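PDB 5JOS: cyclohexadienyl dehydratase from Synthetic construct, which probably catalyses the decarboxylating dehydration of prephenate and of arogenate in phenylalanine biosynthesis, on a periplasmic binding protein scaffold. Local coordinates for residues 126-140 / 148-162. Sequence-based numbering, arbitrary orientation.
Sequences LEDINRPDVRVAVNP and AREHLKKAKITVYEN. With BEZ (benzoic acid), chain C.
Strands 135-138 and 156-159 run parallel, V136 level with I157 and their axes 4.7 Å apart at closest, joined by five backbone hydrogen bonds from K156 N to V134 O through to Y160 N to V138 O. They are the two strands of a beta-alpha-beta unit whose crossover helix is 143-151, at one edge of the mixed sheet of a periplasmic binding protein lobe. V136 and V138 point to the face that this helix covers: V138 CG1 lies 4.1 Å from A148 CB of the helix, where V136 CG1 packs too, while V136 CG2 meets A155 CB in the turn that follows. L152, just past the helix, slots CD2 between L126 CD1 and I129 CG2 (3.6 and 3.7 Å), tying helix 126-129 to the same core. On the other face, which helix 166-171 covers, A137 CB touches Y160 CE1, while V138 O lies in plane at the edge of the Y160 ring. R135 runs beside K156 there but turns its guanidinium to D176. Beyond the helix 126-129, N130 holds CG anti to its own N (chi1 -171°), which carries OD1 to the turn 152-155, where it accepts from K154 N at 2.8 Å; K154 CD packs against ND2. Replacing N130 with a leucine would probably leave K154 N without this acceptor and let the turn shift against helix 126-129. At the far end P140 CB presses tightly on V159 CG1, 3.5 Å away. N139 OD1 accepts from N144 ND2, and N139 ND2 donates to N162 OD1 (2.9 Å, 163° at the hydrogen), approaching from above the carbonyl plane of N162, with the two amides turned 59° apart.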
loop_
_atom_site.group_PDB
_atom_site.type_symbol
_atom_site.label_atom_id
_atom_site.label_comp_id
_atom_site.label_asym_id
_atom_site.label_seq_id
_atom_site.Cartn_x
_atom_site.Cartn_y
_atom_site.Cartn_z
ATOM N N LEU A 126 -16.128 -1.870 -11.594
ATOM C CA LEU A 126 -17.381 -1.500 -11.003
ATOM C C LEU A 126 -18.524 -2.081 -11.850
ATOM O O LEU A 126 -19.428 -2.711 -11.311
ATOM C CB LEU A 126 -17.478 0.008 -10.908
ATOM C CG LEU A 126 -18.760 0.516 -10.265
ATOM C CD1 LEU A 126 -18.793 0.101 -8.839
ATOM C CD2 LEU A 126 -18.808 2.040 -10.377
ATOM N N GLU A 127 -18.414 -1.954 -13.169
ATOM C CA GLU A 127 -19.466 -2.351 -14.096
ATOM C C GLU A 127 -19.746 -3.844 -13.954
ATOM O O GLU A 127 -20.879 -4.281 -14.051
ATOM C CB GLU A 127 -19.091 -2.033 -15.582
ATOM C CG GLU A 127 -18.954 -0.538 -15.964
ATOM C CD GLU A 127 -17.953 0.292 -15.080
ATOM O OE1 GLU A 127 -16.832 -0.190 -14.709
ATOM O OE2 GLU A 127 -18.276 1.463 -14.739
ATOM N N ASP A 128 -18.694 -4.621 -13.804
ATOM C CA ASP A 128 -18.818 -6.067 -13.755
ATOM C C ASP A 128 -19.574 -6.492 -12.506
ATOM O O ASP A 128 -20.196 -7.543 -12.465
ATOM C CB ASP A 128 -17.413 -6.686 -13.664
ATOM C CG ASP A 128 -16.680 -6.582 -14.947
ATOM O OD1 ASP A 128 -17.302 -6.064 -15.851
ATOM O OD2 ASP A 128 -15.512 -6.984 -15.054
ATOM N N ILE A 129 -19.446 -5.680 -11.466
ATOM C CA ILE A 129 -19.919 -6.042 -10.143
ATOM C C ILE A 129 -21.325 -5.511 -9.908
ATOM O O ILE A 129 -22.151 -6.210 -9.307
ATOM C CB ILE A 129 -18.918 -5.597 -9.029
ATOM C CG1 ILE A 129 -17.589 -6.367 -9.208
ATOM C CG2 ILE A 129 -19.499 -5.832 -7.641
ATOM C CD1 ILE A 129 -16.408 -5.714 -8.558
ATOM N N ASN A 130 -21.578 -4.292 -10.354
ATOM C CA ASN A 130 -22.858 -3.665 -10.195
ATOM C C ASN A 130 -23.893 -4.224 -11.217
ATOM O O ASN A 130 -24.362 -3.506 -12.099
ATOM C CB ASN A 130 -22.661 -2.184 -10.412
ATOM C CG ASN A 130 -23.892 -1.398 -10.067
ATOM O OD1 ASN A 130 -24.663 -1.750 -9.186
ATOM N ND2 ASN A 130 -24.090 -0.337 -10.784
ATOM N N ARG A 131 -24.224 -5.511 -11.104
ATOM C CA ARG A 131 -25.193 -6.202 -12.002
ATOM C C ARG A 131 -26.215 -6.959 -11.149
ATOM O O ARG A 131 -25.877 -7.444 -10.064
ATOM C CB ARG A 131 -24.508 -7.253 -12.860
ATOM C CG ARG A 131 -23.446 -6.711 -13.744
ATOM C CD ARG A 131 -24.132 -5.838 -14.771
ATOM N NE ARG A 131 -23.206 -5.452 -15.813
ATOM C CZ ARG A 131 -22.717 -6.294 -16.712
ATOM N NH1 ARG A 131 -23.070 -7.583 -16.709
ATOM N NH2 ARG A 131 -21.871 -5.846 -17.619
ATOM N N PRO A 132 -27.436 -7.145 -11.672
ATOM C CA PRO A 132 -28.526 -7.654 -10.808
ATOM C C PRO A 132 -28.378 -9.130 -10.406
ATOM O O PRO A 132 -28.947 -9.592 -9.431
ATOM C CB PRO A 132 -29.799 -7.420 -11.641
ATOM C CG PRO A 132 -29.332 -7.171 -13.045
ATOM C CD PRO A 132 -27.877 -6.810 -13.049
ATOM N N ASP A 133 -27.618 -9.875 -11.160
ATOM C CA ASP A 133 -27.387 -11.278 -10.791
ATOM C C ASP A 133 -26.213 -11.412 -9.754
ATOM O O ASP A 133 -25.871 -12.515 -9.288
ATOM C CB ASP A 133 -27.089 -12.011 -12.082
ATOM C CG ASP A 133 -26.458 -11.076 -13.089
ATOM O OD1 ASP A 133 -27.169 -10.477 -13.928
ATOM O OD2 ASP A 133 -25.262 -10.835 -12.937
ATOM N N VAL A 134 -25.595 -10.312 -9.353
ATOM C CA VAL A 134 -24.358 -10.436 -8.532
ATOM C C VAL A 134 -24.769 -10.359 -7.069
ATOM O O VAL A 134 -25.434 -9.403 -6.686
ATOM C CB VAL A 134 -23.320 -9.353 -8.899
ATOM C CG1 VAL A 134 -22.083 -9.494 -7.994
ATOM C CG2 VAL A 134 -22.949 -9.464 -10.389
ATOM N N ARG A 135 -24.415 -11.381 -6.272
ATOM C CA ARG A 135 -24.726 -11.381 -4.857
ATOM C C ARG A 135 -23.575 -10.777 -4.045
ATOM O O ARG A 135 -22.469 -11.361 -3.925
ATOM C CB ARG A 135 -25.098 -12.793 -4.359
ATOM C CG ARG A 135 -26.427 -13.298 -4.936
ATOM C CD ARG A 135 -26.562 -14.813 -4.785
ATOM N NE ARG A 135 -25.321 -15.420 -5.307
ATOM C CZ ARG A 135 -24.917 -16.682 -5.120
ATOM N NH1 ARG A 135 -25.651 -17.527 -4.434
ATOM N NH2 ARG A 135 -23.763 -17.108 -5.621
ATOM N N VAL A 136 -23.852 -9.596 -3.506
ATOM C CA VAL A 136 -22.913 -8.821 -2.767
ATOM C C VAL A 136 -23.128 -8.951 -1.307
ATOM O O VAL A 136 -24.251 -8.881 -0.841
ATOM C CB VAL A 136 -23.043 -7.338 -3.122
ATOM C CG1 VAL A 136 -22.174 -6.463 -2.236
ATOM C CG2 VAL A 136 -22.590 -7.133 -4.553
ATOM N N ALA A 137 -22.026 -9.194 -0.616
ATOM C CA ALA A 137 -22.060 -9.466 0.820
ATOM C C ALA A 137 -21.364 -8.410 1.585
ATOM O O ALA A 137 -20.249 -8.062 1.242
ATOM C CB ALA A 137 -21.427 -10.797 1.140
ATOM N N VAL A 138 -22.027 -7.869 2.621
ATOM C CA VAL A 138 -21.355 -6.917 3.463
ATOM C C VAL A 138 -21.787 -7.102 4.906
ATOM O O VAL A 138 -22.878 -7.653 5.184
ATOM C CB VAL A 138 -21.680 -5.480 3.078
ATOM C CG1 VAL A 138 -21.265 -5.179 1.656
ATOM C CG2 VAL A 138 -23.159 -5.231 3.253
ATOM N N ASN A 139 -20.967 -6.588 5.829
ATOM C CA ASN A 139 -21.382 -6.462 7.221
ATOM C C ASN A 139 -22.195 -5.199 7.396
ATOM O O ASN A 139 -22.091 -4.287 6.603
ATOM C CB ASN A 139 -20.164 -6.455 8.159
ATOM C CG ASN A 139 -19.199 -5.320 7.835
ATOM O OD1 ASN A 139 -18.780 -5.140 6.689
ATOM N ND2 ASN A 139 -18.929 -4.518 8.792
ATOM N N PRO A 140 -22.988 -5.112 8.474
ATOM C CA PRO A 140 -23.804 -3.967 8.664
ATOM C C PRO A 140 -23.064 -2.783 9.212
ATOM O O PRO A 140 -22.181 -2.912 10.050
ATOM C CB PRO A 140 -24.818 -4.386 9.765
ATOM C CG PRO A 140 -24.376 -5.719 10.234
ATOM C CD PRO A 140 -23.065 -6.047 9.607
ATOM N N ALA A 148 -21.522 -0.297 -0.874
ATOM C CA ALA A 148 -22.371 -1.111 -1.713
ATOM C C ALA A 148 -23.674 -0.397 -2.103
ATOM O O ALA A 148 -24.121 -0.520 -3.240
ATOM C CB ALA A 148 -22.688 -2.425 -1.042
ATOM N N ARG A 149 -24.259 0.310 -1.136
ATOM C CA ARG A 149 -25.540 1.021 -1.317
ATOM C C ARG A 149 -25.313 2.189 -2.227
ATOM O O ARG A 149 -26.155 2.497 -3.047
ATOM C CB ARG A 149 -26.185 1.423 0.024
ATOM C CG ARG A 149 -26.548 0.120 0.776
ATOM C CD ARG A 149 -27.580 0.309 1.828
ATOM N NE ARG A 149 -27.817 -0.905 2.595
ATOM C CZ ARG A 149 -28.450 -1.989 2.169
ATOM N NH1 ARG A 149 -28.933 -2.037 0.964
ATOM N NH2 ARG A 149 -28.652 -3.032 2.967
ATOM N N GLU A 150 -24.119 2.761 -2.152
ATOM C CA GLU A 150 -23.816 3.862 -3.015
ATOM C C GLU A 150 -23.477 3.425 -4.430
ATOM O O GLU A 150 -24.029 3.978 -5.337
ATOM C CB GLU A 150 -22.722 4.736 -2.454
ATOM C CG GLU A 150 -22.276 5.814 -3.451
ATOM C CD GLU A 150 -21.383 6.869 -2.815
ATOM O OE1 GLU A 150 -21.138 6.784 -1.588
ATOM O OE2 GLU A 150 -20.924 7.797 -3.544
ATOM N N HIS A 151 -22.627 2.454 -4.633
ATOM C CA HIS A 151 -22.042 2.254 -5.946
ATOM C C HIS A 151 -22.437 0.960 -6.495
ATOM O O HIS A 151 -22.091 0.648 -7.616
ATOM C CB HIS A 151 -20.514 2.174 -5.823
ATOM C CG HIS A 151 -19.890 3.412 -5.280
ATOM N ND1 HIS A 151 -19.717 4.533 -6.046
ATOM C CD2 HIS A 151 -19.437 3.724 -4.040
ATOM C CE1 HIS A 151 -19.174 5.488 -5.308
ATOM N NE2 HIS A 151 -18.990 5.017 -4.086
ATOM N N LEU A 152 -23.110 0.136 -5.718
ATOM C CA LEU A 152 -23.521 -1.155 -6.244
ATOM C C LEU A 152 -25.029 -1.407 -6.134
ATOM O O LEU A 152 -25.467 -2.505 -5.733
ATOM C CB LEU A 152 -22.762 -2.263 -5.549
ATOM C CG LEU A 152 -21.239 -2.161 -5.591
ATOM C CD1 LEU A 152 -20.663 -3.224 -4.651
ATOM C CD2 LEU A 152 -20.696 -2.351 -7.019
ATOM N N LYS A 153 -25.790 -0.397 -6.539
ATOM C CA LYS A 153 -27.242 -0.402 -6.403
ATOM C C LYS A 153 -27.928 -1.446 -7.277
ATOM O O LYS A 153 -29.025 -1.825 -6.968
ATOM C CB LYS A 153 -27.820 0.947 -6.798
ATOM C CG LYS A 153 -27.432 2.036 -5.817
ATOM C CD LYS A 153 -28.213 3.317 -6.098
ATOM C CE LYS A 153 -28.246 4.267 -4.896
ATOM N NZ LYS A 153 -27.092 5.213 -4.877
ATOM N N LYS A 154 -27.322 -1.893 -8.369
ATOM C CA LYS A 154 -28.001 -2.885 -9.216
ATOM C C LYS A 154 -27.814 -4.322 -8.768
ATOM O O LYS A 154 -28.482 -5.212 -9.264
ATOM C CB LYS A 154 -27.513 -2.767 -10.631
ATOM C CG LYS A 154 -27.799 -1.394 -11.215
ATOM C CD LYS A 154 -26.900 -1.157 -12.395
ATOM C CE LYS A 154 -26.968 0.287 -12.799
ATOM N NZ LYS A 154 -26.950 0.261 -14.264
ATOM N N ALA A 155 -26.896 -4.522 -7.832
ATOM C CA ALA A 155 -26.585 -5.827 -7.305
ATOM C C ALA A 155 -27.540 -6.189 -6.155
ATOM O O ALA A 155 -28.211 -5.346 -5.610
ATOM C CB ALA A 155 -25.169 -5.823 -6.796
ATOM N N LYS A 156 -27.550 -7.466 -5.818
ATOM C CA LYS A 156 -28.330 -7.975 -4.748
ATOM C C LYS A 156 -27.447 -8.009 -3.490
ATOM O O LYS A 156 -26.590 -8.895 -3.298
ATOM C CB LYS A 156 -28.762 -9.384 -5.107
ATOM C CG LYS A 156 -29.800 -9.969 -4.164
ATOM C CD LYS A 156 -30.299 -11.362 -4.616
ATOM C CE LYS A 156 -30.738 -11.459 -6.092
ATOM N NZ LYS A 156 -29.674 -12.055 -6.962
ATOM N N ILE A 157 -27.694 -7.074 -2.624
ATOM C CA ILE A 157 -26.867 -6.843 -1.498
ATOM C C ILE A 157 -27.510 -7.575 -0.322
ATOM O O ILE A 157 -28.638 -7.291 -0.030
ATOM C CB ILE A 157 -26.910 -5.361 -1.154
ATOM C CG1 ILE A 157 -26.209 -4.576 -2.260
ATOM C CG2 ILE A 157 -26.240 -5.108 0.204
ATOM C CD1 ILE A 157 -26.153 -3.076 -2.055
ATOM N N THR A 158 -26.772 -8.418 0.364
ATOM C CA THR A 158 -27.220 -8.976 1.646
ATOM C C THR A 158 -26.314 -8.482 2.798
ATOM O O THR A 158 -25.092 -8.501 2.662
ATOM C CB THR A 158 -27.110 -10.487 1.616
ATOM O OG1 THR A 158 -27.926 -11.021 0.569
ATOM C CG2 THR A 158 -27.578 -11.087 2.911
ATOM N N VAL A 159 -26.934 -8.067 3.907
ATOM C CA VAL A 159 -26.258 -7.645 5.102
ATOM C C VAL A 159 -26.147 -8.824 6.063
ATOM O O VAL A 159 -27.135 -9.474 6.387
ATOM C CB VAL A 159 -27.045 -6.535 5.805
ATOM C CG1 VAL A 159 -26.317 -5.999 7.046
ATOM C CG2 VAL A 159 -27.183 -5.375 4.860
ATOM N N TYR A 160 -24.935 -9.099 6.506
ATOM C CA TYR A 160 -24.661 -10.175 7.434
ATOM C C TYR A 160 -24.516 -9.597 8.852
ATOM O O TYR A 160 -25.430 -8.862 9.349
ATOM C CB TYR A 160 -23.445 -10.984 6.965
ATOM C CG TYR A 160 -23.733 -11.734 5.673
ATOM C CD1 TYR A 160 -23.815 -11.047 4.482
ATOM C CD2 TYR A 160 -23.901 -13.107 5.630
ATOM C CE1 TYR A 160 -24.125 -11.696 3.297
ATOM C CE2 TYR A 160 -24.154 -13.791 4.407
ATOM C CZ TYR A 160 -24.255 -13.059 3.263
ATOM O OH TYR A 160 -24.521 -13.634 2.027
ATOM N N GLU A 161 -23.489 -10.032 9.575
ATOM C CA GLU A 161 -23.134 -9.423 10.881
ATOM C C GLU A 161 -21.592 -9.424 10.914
ATOM O O GLU A 161 -20.977 -10.229 10.168
ATOM C CB GLU A 161 -23.699 -10.161 12.056
ATOM C CG GLU A 161 -25.220 -10.106 12.268
ATOM C CD GLU A 161 -25.783 -8.737 12.577
ATOM O OE1 GLU A 161 -25.032 -7.833 13.050
ATOM O OE2 GLU A 161 -27.023 -8.585 12.355
ATOM N N ASN A 162 -21.021 -8.569 11.753
ATOM C CA ASN A 162 -19.579 -8.330 11.719
ATOM C C ASN A 162 -18.868 -9.658 12.046
ATOM O O ASN A 162 -17.949 -9.954 11.394
ATOM C CB ASN A 162 -19.112 -7.286 12.713
ATOM C CG ASN A 162 -19.594 -5.870 12.383
ATOM O OD1 ASN A 162 -20.046 -5.553 11.273
ATOM N ND2 ASN A 162 -19.479 -5.024 13.341
HETATM C C BEZ C . -20.728 -8.103 16.129
HETATM O O1 BEZ C . -20.890 -6.899 15.778
HETATM O O2 BEZ C . -20.641 -9.126 15.357
HETATM C C1 BEZ C . -20.674 -8.276 17.618
HETATM C C2 BEZ C . -20.250 -9.461 18.195
HETATM C C3 BEZ C . -20.247 -9.588 19.568
HETATM C C4 BEZ C . -20.683 -8.558 20.375
HETATM C C5 BEZ C . -21.167 -7.407 19.811
HETATM C C6 BEZ C . -21.127 -7.259 18.438
#